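Local coordinates for uncharacterized protein (Vanderwaltozyma polyspora, PDB 5THE) that binds RNA in this C-terminal lobe of a budding-yeast Argonaute, whose RNase H-like Piwi domain probably serves RNA-guided target recognition, at residues A[6-11]-A[434-439]; A[382-387]-A[459-464]; A[386-391]-A[450-455]. All coordinates share one frame; numbering follows the deposited sequence.

Contact 1. Residues A[6-11]-A[434-439]; sequences ENRHDY and HFDFFI
The guanidinium of R8, from an irregular N-terminal segment, reaches the strand at D436 and holds both its backbone carbonyl and its carboxylate. NH2 of R8 donates to D436 O at 2.7 Å, nearly straight and on a lone pair in the carbonyl plane, and forms a salt bridge with D436 OD1 at 3.1 Å; the other carboxylate oxygen goes to H453. NH1 of R8 is turned back to D10 O of its own segment (3.2 Å), so the guanidinium is fixed in its plane at two points of its edge. Its faces are covered by CE1 of Y11 and, opposite, by CA of F435. CG of F435, anti to the backbone N (chi1 -164°), lies beside R8 CA, and the ring beyond it meets H9 edge-to-face: CE2 of F435 sits 3.5 Å from H9 ND1 and over the imidazole face, planes at 51°. H9 is held in turn by NE2 to E6 OE2 (2.7 Å) and by ND1 to S463 O. One water joins E6 O to F435 N. D10 OD1 bonds S465 at the start of helix 465-475. An N-terminal segment is thus tied by an arginine-aspartate salt bridge and a tilted edge-to-face aromatic pair to strand 435-440 of the Piwi domain.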
loop_
_atom_site.group_PDB
_atom_site.type_symbol
_atom_site.label_atom_id
_atom_site.label_comp_id
_atom_site.label_asym_id
_atom_site.label_seq_id
_atom_site.Cartn_x
_atom_site.Cartn_y
_atom_site.Cartn_z
ATOM N N GLU A 6 21.584 -12.796 -5.969
ATOM C CA GLU A 6 21.125 -13.903 -6.800
ATOM C C GLU A 6 21.493 -13.680 -8.263
ATOM O O GLU A 6 21.383 -12.566 -8.785
ATOM C CB GLU A 6 19.596 -14.027 -6.661
ATOM C CG GLU A 6 18.996 -15.364 -7.045
ATOM C CD GLU A 6 19.329 -16.460 -6.035
ATOM O OE1 GLU A 6 19.594 -16.146 -4.841
ATOM O OE2 GLU A 6 19.340 -17.637 -6.442
ATOM N N ASN A 7 21.921 -14.743 -8.932
ATOM C CA ASN A 7 22.034 -14.712 -10.382
ATOM C C ASN A 7 20.758 -15.256 -11.003
ATOM O O ASN A 7 19.967 -15.932 -10.339
ATOM C CB ASN A 7 23.240 -15.524 -10.851
ATOM C CG ASN A 7 24.558 -14.905 -10.409
ATOM O OD1 ASN A 7 24.834 -13.743 -10.690
ATOM N ND2 ASN A 7 25.363 -15.674 -9.711
ATOM N N ARG A 8 20.562 -14.949 -12.291
ATOM C CA ARG A 8 19.359 -15.366 -12.999
ATOM C C ARG A 8 19.227 -16.885 -13.014
ATOM O O ARG A 8 20.191 -17.595 -13.303
ATOM C CB ARG A 8 19.390 -14.836 -14.428
ATOM C CG ARG A 8 18.300 -15.390 -15.316
ATOM C CD ARG A 8 18.287 -14.705 -16.724
ATOM N NE ARG A 8 18.106 -13.249 -16.647
ATOM C CZ ARG A 8 16.942 -12.660 -16.371
ATOM N NH1 ARG A 8 15.865 -13.407 -16.155
ATOM N NH2 ARG A 8 16.849 -11.329 -16.323
ATOM N N HIS A 9 18.031 -17.387 -12.701
ATOM C CA HIS A 9 17.789 -18.831 -12.775
ATOM C C HIS A 9 17.408 -19.266 -14.189
ATOM O O HIS A 9 17.951 -20.234 -14.730
ATOM C CB HIS A 9 16.662 -19.252 -11.818
ATOM C CG HIS A 9 16.853 -18.817 -10.401
ATOM N ND1 HIS A 9 15.862 -18.951 -9.451
ATOM C CD2 HIS A 9 17.912 -18.262 -9.764
ATOM C CE1 HIS A 9 16.301 -18.496 -8.291
ATOM N NE2 HIS A 9 17.542 -18.072 -8.454
ATOM N N ASP A 10 16.486 -18.543 -14.791
ATOM C CA ASP A 10 15.807 -18.937 -16.011
ATOM C C ASP A 10 15.140 -17.684 -16.568
ATOM O O ASP A 10 15.371 -16.570 -16.078
ATOM C CB ASP A 10 14.809 -20.057 -15.721
ATOM C CG ASP A 10 13.675 -19.613 -14.787
ATOM O OD1 ASP A 10 13.736 -18.506 -14.217
ATOM O OD2 ASP A 10 12.711 -20.389 -14.626
ATOM N N TYR A 11 14.305 -17.870 -17.580
ATOM C CA TYR A 11 13.462 -16.830 -18.142
ATOM C C TYR A 11 12.015 -17.291 -18.042
ATOM O O TYR A 11 11.736 -18.486 -17.967
ATOM C CB TYR A 11 13.830 -16.543 -19.612
ATOM C CG TYR A 11 15.199 -15.930 -19.774
ATOM C CD1 TYR A 11 15.379 -14.559 -19.675
ATOM C CD2 TYR A 11 16.316 -16.726 -20.002
ATOM C CE1 TYR A 11 16.629 -13.993 -19.815
ATOM C CE2 TYR A 11 17.567 -16.166 -20.151
ATOM C CZ TYR A 11 17.713 -14.808 -20.061
ATOM O OH TYR A 11 18.957 -14.262 -20.195
ATOM N N HIS A 434 21.966 -11.232 -14.086
ATOM C CA HIS A 434 21.138 -10.972 -12.923
ATOM C C HIS A 434 19.673 -11.276 -13.223
ATOM O O HIS A 434 19.252 -11.393 -14.373
ATOM C CB HIS A 434 21.339 -9.537 -12.447
ATOM C CG HIS A 434 22.667 -9.326 -11.787
ATOM N ND1 HIS A 434 23.555 -8.348 -12.182
ATOM C CD2 HIS A 434 23.268 -9.994 -10.773
ATOM C CE1 HIS A 434 24.638 -8.410 -11.428
ATOM N NE2 HIS A 434 24.490 -9.400 -10.564
ATOM N N PHE A 435 18.903 -11.425 -12.153
ATOM C CA PHE A 435 17.551 -11.967 -12.210
ATOM C C PHE A 435 16.567 -10.797 -12.192
ATOM O O PHE A 435 15.941 -10.491 -11.181
ATOM C CB PHE A 435 17.351 -12.930 -11.025
ATOM C CG PHE A 435 16.158 -13.850 -11.154
ATOM C CD1 PHE A 435 15.251 -13.711 -12.185
ATOM C CD2 PHE A 435 15.955 -14.863 -10.223
ATOM C CE1 PHE A 435 14.164 -14.554 -12.282
ATOM C CE2 PHE A 435 14.872 -15.715 -10.322
ATOM C CZ PHE A 435 13.975 -15.557 -11.348
ATOM N N ASP A 436 16.431 -10.125 -13.335
ATOM C CA ASP A 436 15.541 -8.977 -13.408
ATOM C C ASP A 436 14.516 -9.139 -14.529
ATOM O O ASP A 436 14.671 -9.943 -15.456
ATOM C CB ASP A 436 16.325 -7.657 -13.563
ATOM C CG ASP A 436 16.960 -7.499 -14.944
ATOM O OD1 ASP A 436 17.530 -8.472 -15.471
ATOM O OD2 ASP A 436 16.895 -6.383 -15.499
ATOM N N PHE A 437 13.428 -8.386 -14.397
ATOM C CA PHE A 437 12.363 -8.399 -15.390
ATOM C C PHE A 437 11.545 -7.130 -15.213
ATOM O O PHE A 437 11.542 -6.517 -14.143
ATOM C CB PHE A 437 11.483 -9.657 -15.287
ATOM C CG PHE A 437 10.968 -9.942 -13.911
ATOM C CD1 PHE A 437 9.819 -9.327 -13.443
ATOM C CD2 PHE A 437 11.624 -10.843 -13.088
ATOM C CE1 PHE A 437 9.340 -9.591 -12.179
ATOM C CE2 PHE A 437 11.150 -11.118 -11.811
ATOM C CZ PHE A 437 10.007 -10.487 -11.353
ATOM N N PHE A 438 10.895 -6.718 -16.292
ATOM C CA PHE A 438 9.953 -5.610 -16.258
ATOM C C PHE A 438 8.544 -6.170 -16.302
ATOM O O PHE A 438 8.279 -7.142 -17.015
ATOM C CB PHE A 438 10.127 -4.668 -17.454
ATOM C CG PHE A 438 11.419 -3.912 -17.476
ATOM C CD1 PHE A 438 12.566 -4.486 -18.003
ATOM C CD2 PHE A 438 11.469 -2.596 -17.027
ATOM C CE1 PHE A 438 13.750 -3.783 -18.053
ATOM C CE2 PHE A 438 12.655 -1.876 -17.080
ATOM C CZ PHE A 438 13.795 -2.465 -17.594
ATOM N N ILE A 439 7.634 -5.545 -15.560
ATOM C CA ILE A 439 6.207 -5.794 -15.751
ATOM C C ILE A 439 5.499 -4.449 -15.750
ATOM O O ILE A 439 5.729 -3.616 -14.870
ATOM C CB ILE A 439 5.589 -6.718 -14.684
ATOM C CG1 ILE A 439 6.359 -8.032 -14.554
ATOM C CG2 ILE A 439 4.162 -7.035 -15.055
ATOM C CD1 ILE A 439 5.809 -8.985 -13.459
HETATM O O HOH W 1 19.655 -10.684 -9.313
#

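Contact 2. Residues A[382-387]-A[459-464]; sequences PVTCIA and DENQST
The backbones of T384 and D459 form an antiparallel non-hydrogen-bonded pair with CA atoms 4.1 Å apart, and just beyond it E460 N donates to V383 O at 2.8 Å. From there 459-464 leaves the strand and turns toward helix 465-475. T384 and D459 run alongside one another in the same direction; CG of D459 is anti to the backbone N (chi1 173°), which puts it beside T384 OG1. That hydroxyl donates to D459 OD2 at 2.6 Å, on the anti side of the carboxylate. The same OG1 accepts from N461 ND2 (2.9 Å), almost exactly in the amide plane, so this one hydroxyl is held by two bonds, both to the 459-464 turn. S463 OG and N461 N reach OD2 of D459 from opposite sides of the carboxylate plane, both well out of it; the bond from N461 N, 2.9 Å long, closes an Asx turn. D459 OD1 accepts S463 N through its syn lone pair. An alanine in place of D459 would probably leave T384 OG1 and the N-H groups of N461 and S463 without their acceptor and free the turn to shift. On the next residue, the E460 chain, extended beyond CG, brings OE2 to V383 N (2.7 Å). The N461 side chain crosses that of P382 at about a right angle; its OD1 packs 3.2 Å from P382 CG and accepts a hydrogen bond from K338. Three donors on D459 OD2 would be expected to favour the ionised carboxylate, and K363, salt-bridged to E460 OE2, would probably help keep that group charged.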
loop_
_atom_site.group_PDB
_atom_site.type_symbol
_atom_site.label_atom_id
_atom_site.label_comp_id
_atom_site.label_asym_id
_atom_site.label_seq_id
_atom_site.Cartn_x
_atom_site.Cartn_y
_atom_site.Cartn_z
ATOM N N PRO A 382 12.923 -19.821 4.871
ATOM C CA PRO A 382 13.595 -19.332 3.653
ATOM C C PRO A 382 13.018 -18.007 3.163
ATOM O O PRO A 382 11.805 -17.781 3.178
ATOM C CB PRO A 382 13.349 -20.455 2.637
ATOM C CG PRO A 382 12.099 -21.177 3.142
ATOM C CD PRO A 382 12.157 -21.060 4.638
ATOM N N VAL A 383 13.902 -17.142 2.688
ATOM C CA VAL A 383 13.548 -15.787 2.289
ATOM C C VAL A 383 13.751 -15.625 0.785
ATOM O O VAL A 383 14.731 -16.118 0.217
ATOM C CB VAL A 383 14.390 -14.765 3.075
ATOM C CG1 VAL A 383 14.090 -13.347 2.617
ATOM C CG2 VAL A 383 14.143 -14.926 4.586
ATOM N N THR A 384 12.820 -14.934 0.137
ATOM C CA THR A 384 13.034 -14.425 -1.213
ATOM C C THR A 384 12.996 -12.909 -1.121
ATOM O O THR A 384 12.084 -12.351 -0.501
ATOM C CB THR A 384 11.971 -14.929 -2.199
ATOM O OG1 THR A 384 12.043 -16.357 -2.319
ATOM C CG2 THR A 384 12.199 -14.293 -3.590
ATOM N N CYS A 385 13.972 -12.241 -1.724
ATOM C CA CYS A 385 13.983 -10.784 -1.775
ATOM C C CYS A 385 13.799 -10.288 -3.211
ATOM O O CYS A 385 14.499 -10.730 -4.131
ATOM C CB CYS A 385 15.281 -10.227 -1.179
ATOM S SG CYS A 385 15.453 -8.448 -1.414
ATOM N N ILE A 386 12.868 -9.355 -3.397
ATOM C CA ILE A 386 12.652 -8.733 -4.696
ATOM C C ILE A 386 12.722 -7.224 -4.544
ATOM O O ILE A 386 12.002 -6.639 -3.727
ATOM C CB ILE A 386 11.307 -9.138 -5.324
ATOM C CG1 ILE A 386 11.270 -10.652 -5.538
ATOM C CG2 ILE A 386 11.106 -8.382 -6.654
ATOM C CD1 ILE A 386 9.981 -11.143 -6.176
ATOM N N ALA A 387 13.576 -6.592 -5.337
ATOM C CA ALA A 387 13.682 -5.145 -5.337
ATOM C C ALA A 387 12.901 -4.583 -6.516
ATOM O O ALA A 387 12.897 -5.159 -7.607
ATOM C CB ALA A 387 15.149 -4.707 -5.397
ATOM N N ASP A 459 17.071 -15.548 -3.078
ATOM C CA ASP A 459 15.963 -16.483 -3.173
ATOM C C ASP A 459 16.404 -17.816 -2.576
ATOM O O ASP A 459 17.202 -18.533 -3.183
ATOM C CB ASP A 459 15.500 -16.634 -4.624
ATOM C CG ASP A 459 14.479 -17.691 -4.789
ATOM O OD1 ASP A 459 14.570 -18.465 -5.756
ATOM O OD2 ASP A 459 13.582 -17.750 -3.938
ATOM N N GLU A 460 15.850 -18.157 -1.416
ATOM C CA GLU A 460 16.005 -19.494 -0.862
ATOM C C GLU A 460 14.785 -20.356 -1.132
ATOM O O GLU A 460 14.609 -21.396 -0.492
ATOM C CB GLU A 460 16.293 -19.429 0.639
ATOM C CG GLU A 460 17.088 -18.213 1.037
ATOM C CD GLU A 460 17.334 -18.152 2.531
ATOM O OE1 GLU A 460 18.313 -18.765 3.001
ATOM O OE2 GLU A 460 16.523 -17.536 3.243
ATOM N N ASN A 461 13.930 -19.950 -2.067
ATOM C CA ASN A 461 12.667 -20.643 -2.262
ATOM C C ASN A 461 12.551 -21.292 -3.632
ATOM O O ASN A 461 11.448 -21.675 -4.017
ATOM C CB ASN A 461 11.493 -19.690 -2.022
ATOM C CG ASN A 461 11.272 -19.415 -0.546
ATOM O OD1 ASN A 461 11.035 -20.339 0.225
ATOM N ND2 ASN A 461 11.360 -18.151 -0.148
ATOM N N GLN A 462 13.663 -21.443 -4.365
ATOM C CA GLN A 462 13.668 -22.190 -5.632
ATOM C C GLN A 462 12.644 -21.613 -6.605
ATOM O O GLN A 462 11.852 -22.340 -7.219
ATOM C CB GLN A 462 13.402 -23.686 -5.416
ATOM C CG GLN A 462 14.468 -24.435 -4.645
ATOM C CD GLN A 462 14.299 -24.321 -3.136
ATOM O OE1 GLN A 462 13.189 -24.470 -2.602
ATOM N NE2 GLN A 462 15.401 -24.046 -2.439
ATOM N N SER A 463 12.653 -20.293 -6.731
ATOM C CA SER A 463 11.639 -19.589 -7.504
ATOM C C SER A 463 12.047 -19.512 -8.967
ATOM O O SER A 463 13.188 -19.173 -9.281
ATOM C CB SER A 463 11.429 -18.182 -6.956
ATOM O OG SER A 463 11.167 -18.234 -5.569
ATOM N N THR A 464 11.105 -19.804 -9.852
ATOM C CA THR A 464 11.304 -19.626 -11.281
ATOM C C THR A 464 10.823 -18.244 -11.707
ATOM O O THR A 464 10.045 -17.591 -11.008
ATOM C CB THR A 464 10.532 -20.675 -12.075
ATOM O OG1 THR A 464 9.131 -20.473 -11.851
ATOM C CG2 THR A 464 10.938 -22.091 -11.672
#

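Contact 3. Residues A[386-391]-A[450-455]. With nucleotides of chain B.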
loop_
_atom_site.group_PDB
_atom_site.type_symbol
_atom_site.label_atom_id
_atom_site.label_comp_id
_atom_site.label_asym_id
_atom_site.label_seq_id
_atom_site.Cartn_x
_atom_site.Cartn_y
_atom_site.Cartn_z
ATOM N N ILE A 386 12.868 -9.355 -3.397
ATOM C CA ILE A 386 12.652 -8.733 -4.696
ATOM C C ILE A 386 12.722 -7.224 -4.544
ATOM O O ILE A 386 12.002 -6.639 -3.727
ATOM C CB ILE A 386 11.307 -9.138 -5.324
ATOM C CG1 ILE A 386 11.270 -10.652 -5.538
ATOM C CG2 ILE A 386 11.106 -8.382 -6.654
ATOM C CD1 ILE A 386 9.981 -11.143 -6.176
ATOM N N ALA A 387 13.576 -6.592 -5.337
ATOM C CA ALA A 387 13.682 -5.145 -5.337
ATOM C C ALA A 387 12.901 -4.583 -6.516
ATOM O O ALA A 387 12.897 -5.159 -7.607
ATOM C CB ALA A 387 15.149 -4.707 -5.397
ATOM N N THR A 388 12.244 -3.455 -6.288
ATOM C CA THR A 388 11.467 -2.769 -7.307
ATOM C C THR A 388 12.026 -1.376 -7.545
ATOM O O THR A 388 12.367 -0.657 -6.595
ATOM C CB THR A 388 9.987 -2.667 -6.898
ATOM O OG1 THR A 388 9.885 -2.015 -5.624
ATOM C CG2 THR A 388 9.369 -4.072 -6.796
ATOM N N VAL A 389 12.129 -1.001 -8.817
ATOM C CA VAL A 389 12.450 0.367 -9.218
ATOM C C VAL A 389 11.330 0.801 -10.151
ATOM O O VAL A 389 11.226 0.301 -11.280
ATOM C CB VAL A 389 13.821 0.472 -9.906
ATOM C CG1 VAL A 389 14.061 1.884 -10.433
ATOM C CG2 VAL A 389 14.940 0.050 -8.950
ATOM N N LYS A 390 10.469 1.707 -9.687
ATOM C CA LYS A 390 9.300 2.019 -10.500
ATOM C C LYS A 390 9.452 3.285 -11.333
ATOM O O LYS A 390 8.686 3.469 -12.283
ATOM C CB LYS A 390 8.032 2.101 -9.637
ATOM C CG LYS A 390 8.107 2.986 -8.434
ATOM C CD LYS A 390 6.764 3.002 -7.702
ATOM C CE LYS A 390 6.963 2.781 -6.225
ATOM N NZ LYS A 390 8.103 3.575 -5.702
ATOM N N ARG A 391 10.424 4.143 -11.032
ATOM C CA ARG A 391 10.744 5.282 -11.887
ATOM C C ARG A 391 11.991 4.922 -12.683
ATOM O O ARG A 391 13.081 4.786 -12.122
ATOM C CB ARG A 391 10.952 6.562 -11.081
ATOM C CG ARG A 391 9.666 7.204 -10.592
ATOM C CD ARG A 391 9.951 8.561 -9.941
ATOM N NE ARG A 391 10.459 9.547 -10.898
ATOM C CZ ARG A 391 9.701 10.421 -11.558
ATOM N NH1 ARG A 391 8.386 10.444 -11.369
ATOM N NH2 ARG A 391 10.259 11.277 -12.406
ATOM N N VAL A 450 4.609 3.616 -17.317
ATOM C CA VAL A 450 5.984 3.340 -16.920
ATOM C C VAL A 450 6.011 1.938 -16.329
ATOM O O VAL A 450 5.348 1.693 -15.315
ATOM C CB VAL A 450 6.505 4.362 -15.899
ATOM C CG1 VAL A 450 7.974 4.046 -15.538
ATOM C CG2 VAL A 450 6.327 5.789 -16.418
ATOM N N PRO A 451 6.765 1.007 -16.897
ATOM C CA PRO A 451 6.829 -0.338 -16.324
ATOM C C PRO A 451 7.602 -0.339 -15.011
ATOM O O PRO A 451 8.403 0.550 -14.725
ATOM C CB PRO A 451 7.554 -1.144 -17.404
ATOM C CG PRO A 451 8.437 -0.115 -18.115
ATOM C CD PRO A 451 7.685 1.190 -18.038
ATOM N N CYS A 452 7.328 -1.345 -14.183
ATOM C CA CYS A 452 8.116 -1.544 -12.978
ATOM C C CYS A 452 9.287 -2.459 -13.303
ATOM O O CYS A 452 9.131 -3.458 -14.018
ATOM C CB CYS A 452 7.284 -2.145 -11.848
ATOM S SG CYS A 452 8.213 -2.278 -10.287
ATOM N N HIS A 453 10.466 -2.086 -12.816
ATOM C CA HIS A 453 11.674 -2.894 -12.971
ATOM C C HIS A 453 11.915 -3.674 -11.678
ATOM O O HIS A 453 12.094 -3.078 -10.611
ATOM C CB HIS A 453 12.878 -2.006 -13.318
ATOM C CG HIS A 453 14.017 -2.760 -13.938
ATOM N ND1 HIS A 453 15.142 -2.141 -14.435
ATOM C CD2 HIS A 453 14.200 -4.090 -14.136
ATOM C CE1 HIS A 453 15.970 -3.055 -14.916
ATOM N NE2 HIS A 453 15.423 -4.245 -14.744
ATOM N N TYR A 454 11.893 -5.003 -11.776
ATOM C CA TYR A 454 12.025 -5.894 -10.639
ATOM C C TYR A 454 13.367 -6.603 -10.691
ATOM O O TYR A 454 13.832 -6.991 -11.768
ATOM C CB TYR A 454 10.944 -6.973 -10.627
ATOM C CG TYR A 454 9.517 -6.524 -10.533
ATOM C CD1 TYR A 454 8.799 -6.164 -11.672
ATOM C CD2 TYR A 454 8.858 -6.520 -9.308
ATOM C CE1 TYR A 454 7.469 -5.783 -11.582
ATOM C CE2 TYR A 454 7.534 -6.138 -9.206
ATOM C CZ TYR A 454 6.837 -5.780 -10.344
ATOM O OH TYR A 454 5.503 -5.405 -10.241
ATOM N N TRP A 455 13.950 -6.830 -9.523
ATOM C CA TRP A 455 15.111 -7.697 -9.402
ATOM C C TRP A 455 14.867 -8.696 -8.284
ATOM O O TRP A 455 14.544 -8.303 -7.165
ATOM C CB TRP A 455 16.377 -6.892 -9.111
ATOM C CG TRP A 455 16.635 -5.759 -10.074
ATOM C CD1 TRP A 455 15.905 -4.595 -10.215
ATOM C CD2 TRP A 455 17.717 -5.661 -10.991
ATOM N NE1 TRP A 455 16.469 -3.791 -11.180
ATOM C CE2 TRP A 455 17.587 -4.420 -11.668
ATOM C CE3 TRP A 455 18.790 -6.497 -11.309
ATOM C CZ2 TRP A 455 18.485 -4.007 -12.648
ATOM C CZ3 TRP A 455 19.686 -6.081 -12.287
ATOM C CH2 TRP A 455 19.527 -4.845 -12.945
ATOM P P A B 6 1.966 5.537 -14.654
ATOM O OP1 A B 6 2.679 4.590 -15.573
ATOM O OP2 A B 6 2.312 5.650 -13.222
ATOM O "O5'" A B 6 2.074 7.019 -15.206
ATOM C "C5'" A B 6 1.957 7.277 -16.585
ATOM C "C4'" A B 6 1.785 8.745 -16.815
ATOM O "O4'" A B 6 0.581 9.190 -16.143
ATOM C "C3'" A B 6 2.879 9.638 -16.248
ATOM O "O3'" A B 6 4.011 9.719 -17.100
ATOM C "C2'" A B 6 2.156 10.960 -16.092
ATOM O "O2'" A B 6 2.033 11.568 -17.372
ATOM C "C1'" A B 6 0.768 10.486 -15.636
ATOM N N9 A B 6 0.660 10.384 -14.171
ATOM C C8 A B 6 1.032 9.316 -13.391
ATOM N N7 A B 6 0.821 9.480 -12.109
ATOM C C5 A B 6 0.270 10.749 -12.048
ATOM C C6 A B 6 -0.172 11.505 -10.959
ATOM N N6 A B 6 -0.116 11.055 -9.701
ATOM N N1 A B 6 -0.675 12.735 -11.229
ATOM C C2 A B 6 -0.720 13.154 -12.508
ATOM N N3 A B 6 -0.334 12.528 -13.625
ATOM C C4 A B 6 0.157 11.320 -13.308
#
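Two neighbouring antiparallel strands of the RNase H-like Piwi domain, 383-389 and 452-459, pair here in its central sheet, close to the bound RNA. The short segments 386-389 and 452-455 run at 156° with axes 4.6 Å apart. A387 with W455 and V389 with H453 are hydrogen-bonded pairs: A387 N reaches W455 O and V389 N reaches H453 O, each at 2.7 Å, with W455 N and H453 N returning the bonds to A387 O and V389 O. Between them T388 and Y454 form a non-hydrogen-bonded pair. On the face carrying T388 and Y454, the threonine CG2 touches Y454 CD2 at 3.5 Å, the two side chains lying alongside each other. I386 CG2 meets the edge of the same ring, and C452 SG rests over one of its faces, offset toward the rim, while also lying 3.8 Å from T388 CB. The T388 hydroxyl, between the backbone N and the carbonyl carbon (chi1 56°), bonds D344, which also takes the ammonium of K390 in a salt bridge. On the other face A387 and V389 accompany H453 and W455. W455 NE1 lies 3.6 Å above the H453 ring, over its centre. Strand 435-440 flanks 452-459 on its other side through backbone bonds of Y454 with F437 and C452 with I439, while H453 NE2 bonds D436 OD2 and F438 stacks on H453. Where the paired strands end, V450 CG1 approaches K390 O at 3.4 Å, R391 makes a salt bridge to an RNA phosphate, and V450 N donates to OP1 of the adenosine nucleotide of chain B at 2.8 Å.

Overall arrangement
Contact 3 is the most buried of the three and the one at the RNA, built mainly on regular backbone pairing, with apolar contacts on one face and polar ends turned to D344, D436 and the RNA. Contacts 1 and 2 are partly buried, lie farther from the chain's centre, and rely more on charged and polar side chains. Contacts 2 and 3 share strand 383-389 and overlap at I386 and A387: contact 3 pairs it with strand 452-459, contact 2 with the end of that strand and the turn that follows. Contact 1 uses strand 435-440, the neighbour of 452-459 on its other side, and meets contact 3 through D436 and H453. Contacts 1 and 2 join where H9 bonds S463.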